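Local coordinates for protein diaminopimelate decarboxylase (Aquifex aeolicus, PDB 2P3E) that probably decarboxylates meso-2,6-diaminopimelate to L-lysine as a pyridoxal 5'-phosphate-dependent homodimer, the closing step of lysine biosynthesis, at residues I247-E252 and P280-M285. Residues are numbered along the deposited sequence; the frame is centred on the assembly and turned at random.
Sequences IKYKPE and PGRSIM
Arg282 NH1 donates to Tyr249 OH over 2.9 Å, with an N-H...O angle of 159°. The phenol oxygen lies at the edge of the guanidinium, within its plane, while the tyrosine ring itself is turned 72° from that plane, so the two flat groups meet edge to edge rather than stacking. Arg282 reaches it through an extended start, CG anti to the backbone N, and a bend at chi3 (-52°) that swings the guanidinium round to the hydroxyl. On the way CD passes 3.4 Å from Tyr249 OH. Ile247 fills the angle between ring and arginine chain: its CG1 packs over one face of the Tyr249 ring, toward the rim, and also sits 3.9 Å from Arg282 CD, with CD1 near Arg282 CG. The other branch, CG2, comes down on the start of the short helix 282-285, 3.5 Å from both Arg282 O and Ser283 CA. Ser283 OG looks elsewhere, bonding to Tyr51 of helix 41-54. Arg282 NH2 is hydrogen-bonded to Ser207 OG, so two guanidinium nitrogens have partners on different loops, which should restrict its rotation. With alanine here, Tyr249 OH and Ser207 OG would probably lose this partner, and a gap would open beside Ile247. In the barrel domain, this joins the loop after strand 238-240 to the loop and short helix following strand 275-278. Arg282 probably contributes to binding both cofactor and substrate, as in related enzymes; with Arg318 beside Tyr249 and Tyr377 close to Arg282, the tyrosine probably acts as a second-shell residue, holding the arginine's positive charge in place for an anionic ligand.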
# COMPACT_ATOMS: atom_id res chain seq x y z
N ILE B 247 -19.89 -2.41 -9.04
CA ILE B 247 -20.17 -3.82 -8.78
C ILE B 247 -20.84 -3.95 -7.43
O ILE B 247 -20.84 -3.03 -6.62
CB ILE B 247 -18.90 -4.72 -8.80
CG1 ILE B 247 -17.94 -4.33 -7.67
CG2 ILE B 247 -18.23 -4.70 -10.17
CD1 ILE B 247 -16.80 -5.35 -7.43
N LYS B 248 -21.37 -5.14 -7.18
CA LYS B 248 -22.00 -5.43 -5.91
C LYS B 248 -20.94 -5.62 -4.85
O LYS B 248 -20.12 -6.53 -4.92
CB LYS B 248 -22.90 -6.67 -6.03
CG LYS B 248 -23.72 -6.99 -4.75
CD LYS B 248 -24.26 -8.43 -4.80
CE LYS B 248 -25.25 -8.68 -3.66
NZ LYS B 248 -26.53 -7.94 -3.89
N TYR B 249 -20.92 -4.73 -3.86
CA TYR B 249 -20.10 -4.93 -2.66
C TYR B 249 -20.96 -5.29 -1.44
O TYR B 249 -20.66 -6.24 -0.72
CB TYR B 249 -19.29 -3.67 -2.34
CG TYR B 249 -18.05 -3.48 -3.19
CD1 TYR B 249 -16.91 -4.29 -3.01
CD2 TYR B 249 -18.00 -2.46 -4.14
CE1 TYR B 249 -15.74 -4.10 -3.79
CE2 TYR B 249 -16.84 -2.26 -4.93
CZ TYR B 249 -15.73 -3.09 -4.75
OH TYR B 249 -14.60 -2.92 -5.52
N LYS B 250 -22.02 -4.51 -1.22
CA LYS B 250 -22.92 -4.71 -0.09
C LYS B 250 -24.08 -5.63 -0.48
O LYS B 250 -24.49 -5.66 -1.65
CB LYS B 250 -23.43 -3.36 0.42
CG LYS B 250 -22.35 -2.52 1.04
CD LYS B 250 -22.79 -1.08 1.14
CE LYS B 250 -21.85 -0.30 1.99
NZ LYS B 250 -22.35 1.09 2.16
N PRO B 251 -24.61 -6.41 0.49
CA PRO B 251 -25.71 -7.34 0.18
C PRO B 251 -26.88 -6.66 -0.52
O PRO B 251 -27.50 -7.27 -1.40
CB PRO B 251 -26.14 -7.84 1.57
CG PRO B 251 -24.90 -7.73 2.39
CD PRO B 251 -24.24 -6.46 1.92
N GLU B 252 -27.13 -5.40 -0.17
CA GLU B 252 -28.23 -4.60 -0.73
C GLU B 252 -27.91 -3.89 -2.06
O GLU B 252 -28.82 -3.34 -2.68
CB GLU B 252 -28.73 -3.57 0.29
CG GLU B 252 -27.75 -2.41 0.59
CD GLU B 252 -26.76 -2.72 1.75
OE1 GLU B 252 -26.54 -3.91 2.07
OE2 GLU B 252 -26.21 -1.76 2.33
N PRO B 280 -13.44 -0.99 -18.92
CA PRO B 280 -13.84 -1.54 -17.63
C PRO B 280 -12.66 -2.19 -16.89
O PRO B 280 -11.85 -2.88 -17.52
CB PRO B 280 -14.87 -2.62 -18.02
CG PRO B 280 -14.44 -3.05 -19.38
CD PRO B 280 -13.92 -1.82 -20.05
N GLY B 281 -12.59 -1.98 -15.57
CA GLY B 281 -11.62 -2.70 -14.73
C GLY B 281 -12.34 -3.49 -13.65
O GLY B 281 -12.46 -4.72 -13.74
N ARG B 282 -12.84 -2.77 -12.65
CA ARG B 282 -13.56 -3.34 -11.51
C ARG B 282 -14.74 -4.25 -11.92
O ARG B 282 -14.96 -5.30 -11.30
CB ARG B 282 -14.12 -2.22 -10.63
CG ARG B 282 -14.53 -2.64 -9.22
CD ARG B 282 -15.34 -1.53 -8.53
NE ARG B 282 -14.66 -0.22 -8.58
CZ ARG B 282 -13.84 0.25 -7.64
NH1 ARG B 282 -13.54 -0.46 -6.55
NH2 ARG B 282 -13.29 1.45 -7.80
N SER B 283 -15.52 -3.84 -12.94
CA SER B 283 -16.70 -4.63 -13.35
C SER B 283 -16.35 -5.97 -14.01
O SER B 283 -17.23 -6.84 -14.16
CB SER B 283 -17.67 -3.84 -14.24
OG SER B 283 -17.02 -3.29 -15.37
N ILE B 284 -15.10 -6.16 -14.40
CA ILE B 284 -14.66 -7.48 -14.89
C ILE B 284 -13.98 -8.26 -13.77
O ILE B 284 -14.28 -9.44 -13.56
CB ILE B 284 -13.71 -7.35 -16.12
CG1 ILE B 284 -14.50 -6.85 -17.35
CG2 ILE B 284 -12.98 -8.69 -16.41
CD1 ILE B 284 -13.59 -6.56 -18.57
N MET B 285 -13.11 -7.60 -13.01
CA MET B 285 -12.26 -8.31 -12.05
C MET B 285 -12.79 -8.40 -10.61
O MET B 285 -12.45 -9.34 -9.89
CB MET B 285 -10.87 -7.65 -12.02
CG MET B 285 -9.98 -8.01 -13.20
SD MET B 285 -9.83 -9.81 -13.52
CE MET B 285 -9.31 -10.40 -11.93